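Putative S-adenosylmethionine-dependent methyltransferase (Bacteroides thetaiotaomicron, PDB 1WYZ) probably transfers a methyl group from S-adenosylmethionine to a substrate that is not established. Local coordinates at residues D14-L17 and E18-L21; P145-P148 and G149-A152; A198-I201 and T202-G205. All blocks are in the same frame, centred on the assembly; numbering follows the deposited sequence.

In the fold
Interaction 1 and interaction 3 lie on the same side of the chain's centre and touch, their centres about 12 Å apart. Interaction 1 belongs to the domain built on the parallel sheet and interaction 3 to the domain built on the mixed sheet, so the hydrogen bond from Gln19 NE2 to Thr202 O joins the two. Interaction 2 sits across the chain's centre, about 36 Å from interaction 1 between centres, at the start of helix 150-165. Interactions 1 and 2 are surface contacts at helix starts, with prolines and glutamates; interaction 1 also meets the second subunit, interaction 2 does not. Interaction 3, a reverse turn leaving a strand, is partly buried, with Ile201 and Thr202 inside.

Interaction 1 (D14-L17 and E18-L21); sequences DTPL and EQVL
Pro16 O accepts a nearly straight hydrogen bond from Gln19 N, 2.8 Å long with an N-H...O angle of 166°. One residue on, Leu17 O is reached by two weak bonds, from Val20 N and from Leu21 N, the latter at 3.0 Å. Side chains of the turn also touch one another. Gln19 has CG anti to its backbone N (chi1 -171°) and an extended chain, which crosses Thr15 at about a right angle and sets OE1 3.5 Å from Thr15 CB. The other amide atom, NE2, is hydrogen-bonded to Thr202 O in the far domain. Glu18 bends at chi2 (-87°) and folds back, so that its OE1 lies 3.4 Å from Pro16 CB; Lys49 is a long, weak ionic partner of the same oxygen. Leu17 CG packs against Leu21 CD1 at 3.7 Å, and Leu17 also leans on Phe46 and Val50 of helix 40-50. Val20, buried, meets Val119 of the second subunit. Bonds from i+3 and i+4 back to residue i mark a short, weakly bonded helical turn, here in the connection after strand 5-8, the second strand from one edge of the parallel sheet.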
# COMPACT_ATOMS: atom_id res chain seq x y z
N ASP A 14 -16.67 8.24 -0.20
CA ASP A 14 -17.39 9.21 -1.01
C ASP A 14 -16.59 10.52 -1.11
O ASP A 14 -16.80 11.44 -0.32
CB ASP A 14 -18.77 9.47 -0.40
CG ASP A 14 -19.46 10.70 -0.97
OD1 ASP A 14 -19.53 10.80 -2.21
OD2 ASP A 14 -19.92 11.55 -0.19
N THR A 15 -15.67 10.57 -2.06
CA THR A 15 -14.83 11.75 -2.25
C THR A 15 -14.62 12.06 -3.71
O THR A 15 -14.81 11.21 -4.57
CB THR A 15 -13.41 11.55 -1.67
OG1 THR A 15 -12.78 10.46 -2.35
CG2 THR A 15 -13.46 11.29 -0.17
N PRO A 16 -14.21 13.30 -4.01
CA PRO A 16 -13.97 13.67 -5.42
C PRO A 16 -12.81 12.79 -5.93
O PRO A 16 -11.74 12.76 -5.32
CB PRO A 16 -13.57 15.14 -5.33
CG PRO A 16 -14.29 15.62 -4.08
CD PRO A 16 -14.09 14.47 -3.12
N LEU A 17 -13.04 12.08 -7.03
CA LEU A 17 -12.01 11.21 -7.60
C LEU A 17 -10.61 11.83 -7.70
O LEU A 17 -9.60 11.14 -7.55
CB LEU A 17 -12.43 10.73 -8.99
CG LEU A 17 -13.20 9.42 -9.12
CD1 LEU A 17 -14.44 9.44 -8.26
CD2 LEU A 17 -13.56 9.18 -10.58
N GLU A 18 -10.55 13.14 -7.94
CA GLU A 18 -9.27 13.83 -8.06
C GLU A 18 -8.51 14.00 -6.74
O GLU A 18 -7.34 14.42 -6.74
CB GLU A 18 -9.47 15.20 -8.71
CG GLU A 18 -10.56 16.05 -8.06
CD GLU A 18 -11.95 15.77 -8.63
OE1 GLU A 18 -12.45 14.63 -8.50
OE2 GLU A 18 -12.54 16.71 -9.20
N GLN A 19 -9.15 13.70 -5.62
CA GLN A 19 -8.50 13.83 -4.33
C GLN A 19 -7.65 12.59 -4.03
O GLN A 19 -6.70 12.64 -3.25
CB GLN A 19 -9.55 14.00 -3.23
CG GLN A 19 -9.01 14.36 -1.84
CD GLN A 19 -9.92 13.85 -0.72
OE1 GLN A 19 -11.13 14.08 -0.72
NE2 GLN A 19 -9.32 13.16 0.25
N VAL A 20 -7.99 11.48 -4.67
CA VAL A 20 -7.28 10.24 -4.40
C VAL A 20 -6.77 9.44 -5.61
O VAL A 20 -6.15 8.39 -5.43
CB VAL A 20 -8.15 9.33 -3.52
CG1 VAL A 20 -8.43 10.04 -2.19
CG2 VAL A 20 -9.45 9.00 -4.24
N LEU A 21 -7.00 9.94 -6.82
CA LEU A 21 -6.55 9.23 -8.03
C LEU A 21 -5.70 10.09 -8.96
O LEU A 21 -6.00 11.25 -9.18
CB LEU A 21 -7.76 8.71 -8.81
CG LEU A 21 -8.66 7.75 -8.03
CD1 LEU A 21 -9.97 7.58 -8.77
CD2 LEU A 21 -7.96 6.41 -7.83

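Interaction 2 (P145-P148 and G149-A152); sequences PIEP and GERA
The guanidinium group of Arg151 has Pro145 O at one edge, near its plane. The carbonyl is approached more closely by the aliphatic part of the chain, with Arg151 CD 3.1 Å from Pro145 O. The charged end looks elsewhere: NH2 forms a salt bridge with Asp184 and NH1 one with Glu173, which ties the start of this helix to helix 178-188 and the end of strand 168-173. The other flat groups are the carboxylates of Glu147 and Glu150, turned 49° from one another, with OE2 of Glu147 4.0 Å from OE2 of Glu150. These like charges are likely to repel, whereas the stems beneath them pack, Glu147 CG lying 3.4 Å from Glu150 CB. The loop 145-149 follows strand 138-143 and opens helix 150-165, the helical part of a beta-alpha-beta crossover to the parallel neighbour strand 168-173. Gly149 takes the N-cap position with a positive phi of 77°; a beta carbon there would run into Pro148 O. Just inside the helix, Arg151 N makes a weak bond of 3.2 Å to Glu147 O. A chi1 of -167° turns Glu150 CG to the far side from its N, beside its carbonyl carbon, where it meets Pro145 CB at 3.6 Å, and the two side chains cross at about a right angle.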
# COMPACT_ATOMS: atom_id res chain seq x y z
N PRO A 145 -10.37 -13.91 13.34
CA PRO A 145 -11.33 -14.94 13.75
C PRO A 145 -12.56 -14.43 14.50
O PRO A 145 -12.46 -13.76 15.54
CB PRO A 145 -10.48 -15.89 14.59
CG PRO A 145 -9.20 -15.88 13.82
CD PRO A 145 -8.99 -14.37 13.58
N ILE A 146 -13.71 -14.77 13.95
CA ILE A 146 -15.04 -14.38 14.44
C ILE A 146 -15.37 -14.81 15.87
O ILE A 146 -15.79 -13.98 16.68
CB ILE A 146 -16.11 -14.94 13.49
CG1 ILE A 146 -15.66 -14.73 12.03
CG2 ILE A 146 -17.44 -14.24 13.73
CD1 ILE A 146 -14.76 -15.83 11.48
N GLU A 147 -15.20 -16.09 16.16
CA GLU A 147 -15.50 -16.62 17.49
C GLU A 147 -14.51 -16.15 18.54
O GLU A 147 -13.30 -16.16 18.30
CB GLU A 147 -15.50 -18.15 17.48
CG GLU A 147 -14.13 -18.76 17.22
CD GLU A 147 -14.02 -20.20 17.68
OE1 GLU A 147 -14.32 -20.48 18.86
OE2 GLU A 147 -13.64 -21.07 16.86
N PRO A 148 -15.00 -15.73 19.71
CA PRO A 148 -14.12 -15.26 20.78
C PRO A 148 -13.10 -16.33 21.16
O PRO A 148 -13.27 -17.50 20.81
CB PRO A 148 -15.09 -14.97 21.92
CG PRO A 148 -16.34 -14.54 21.19
CD PRO A 148 -16.41 -15.58 20.09
N GLY A 149 -12.04 -15.94 21.87
CA GLY A 149 -11.04 -16.92 22.27
C GLY A 149 -10.13 -17.29 21.12
O GLY A 149 -8.93 -17.53 21.30
N GLU A 150 -10.70 -17.37 19.93
CA GLU A 150 -9.93 -17.67 18.74
C GLU A 150 -9.42 -16.29 18.32
O GLU A 150 -8.33 -16.14 17.77
CB GLU A 150 -10.82 -18.27 17.65
CG GLU A 150 -10.05 -18.91 16.50
CD GLU A 150 -9.49 -20.28 16.84
OE1 GLU A 150 -8.77 -20.41 17.86
OE2 GLU A 150 -9.76 -21.23 16.07
N ARG A 151 -10.23 -15.28 18.63
CA ARG A 151 -9.90 -13.90 18.32
C ARG A 151 -8.87 -13.37 19.31
O ARG A 151 -8.05 -12.52 18.99
CB ARG A 151 -11.16 -13.03 18.34
CG ARG A 151 -10.94 -11.63 17.84
CD ARG A 151 -12.16 -11.10 17.14
NE ARG A 151 -12.75 -9.98 17.86
CZ ARG A 151 -13.77 -9.26 17.40
NH1 ARG A 151 -14.31 -9.54 16.22
NH2 ARG A 151 -14.22 -8.24 18.11
N ALA A 152 -8.93 -13.90 20.53
CA ALA A 152 -7.98 -13.50 21.56
C ALA A 152 -6.65 -14.15 21.24
O ALA A 152 -5.59 -13.56 21.45
CB ALA A 152 -8.48 -13.96 22.92

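Interaction 3 (A198-I201 and T202-G205); sequences AANI and TCEG
Asn200 CB lies 3.9 Å from Cys203 CB and is as near to Gly205 C, so the base of this side chain touches both the Cys203 side chain and the Gly205 backbone. Beyond CB, CG stands beside the backbone N, anti to the carbonyl carbon (chi1 -77°), and the amide runs on alongside the end of the loop, where ND2 comes 4.0 Å from Gly205 O. Asn200 also touches Ile226 in a neighbouring loop. Its backbone carbonyl closes the turn: Cys203 N donates to Asn200 O over 3.0 Å. This is a type II beta turn, with Ile201 and Thr202 at its two central positions, in the connection by which strand 194-199 passes to its antiparallel neighbour 207-212. Thr202 holds the third position with a positive phi of 73°, a place where glycine is common. Its methyl CG2 rests 3.7 Å from Ile201 CG2, the two side chains crossing obliquely, while Leu126 of helix 123-131 and Leu12 pack from outside the turn. Ile201 presses on Ser123 and Ser127 of that helix and on Ile229 of strand 228-233. With an alanine in place of Thr202, the loss of CG2 and OG1 is likely to open a gap beside Ile201 and Leu126. The hydroxyl OG1 is modelled so near Ile201 O that the bond between them is doubtful. The backbone N of Thr202 is used outside the turn, donating to Glu206 OE1. Cys203 SG lies 3.8 Å from Ile201 O.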
# COMPACT_ATOMS: atom_id res chain seq x y z
N ALA A 198 -7.90 3.90 12.69
CA ALA A 198 -7.99 4.74 11.50
C ALA A 198 -9.34 4.55 10.81
O ALA A 198 -9.55 3.57 10.08
CB ALA A 198 -6.86 4.40 10.55
N ALA A 199 -10.25 5.50 11.05
CA ALA A 199 -11.59 5.46 10.49
C ALA A 199 -11.82 6.55 9.42
O ALA A 199 -11.29 7.65 9.53
CB ALA A 199 -12.60 5.60 11.62
N ASN A 200 -12.63 6.23 8.41
CA ASN A 200 -12.93 7.15 7.32
C ASN A 200 -11.70 7.75 6.68
O ASN A 200 -11.65 8.96 6.46
CB ASN A 200 -13.82 8.29 7.78
CG ASN A 200 -15.26 7.86 7.94
OD1 ASN A 200 -15.80 7.14 7.09
ND2 ASN A 200 -15.90 8.32 9.01
N ILE A 201 -10.72 6.92 6.36
CA ILE A 201 -9.49 7.39 5.74
C ILE A 201 -9.83 8.05 4.39
O ILE A 201 -10.53 7.46 3.56
CB ILE A 201 -8.48 6.21 5.56
CG1 ILE A 201 -8.23 5.55 6.93
CG2 ILE A 201 -7.17 6.72 4.98
CD1 ILE A 201 -7.55 4.18 6.86
N THR A 202 -9.32 9.26 4.20
CA THR A 202 -9.52 10.09 3.00
C THR A 202 -10.93 10.71 2.87
O THR A 202 -11.16 11.53 1.99
CB THR A 202 -9.21 9.32 1.68
OG1 THR A 202 -10.30 8.45 1.37
CG2 THR A 202 -7.93 8.52 1.81
N CYS A 203 -11.86 10.32 3.75
CA CYS A 203 -13.23 10.84 3.69
C CYS A 203 -13.48 12.11 4.52
O CYS A 203 -14.61 12.57 4.63
CB CYS A 203 -14.22 9.76 4.14
SG CYS A 203 -14.18 8.28 3.13
N GLU A 204 -12.41 12.66 5.08
CA GLU A 204 -12.46 13.87 5.90
C GLU A 204 -13.39 13.87 7.12
O GLU A 204 -13.51 14.88 7.82
CB GLU A 204 -12.70 15.11 5.03
CG GLU A 204 -11.45 15.51 4.25
CD GLU A 204 -10.17 15.34 5.08
OE1 GLU A 204 -10.01 16.06 6.09
OE2 GLU A 204 -9.34 14.48 4.72
N GLY A 205 -14.05 12.75 7.35
CA GLY A 205 -14.85 12.60 8.56
C GLY A 205 -13.78 11.83 9.33
O GLY A 205 -13.92 11.46 10.50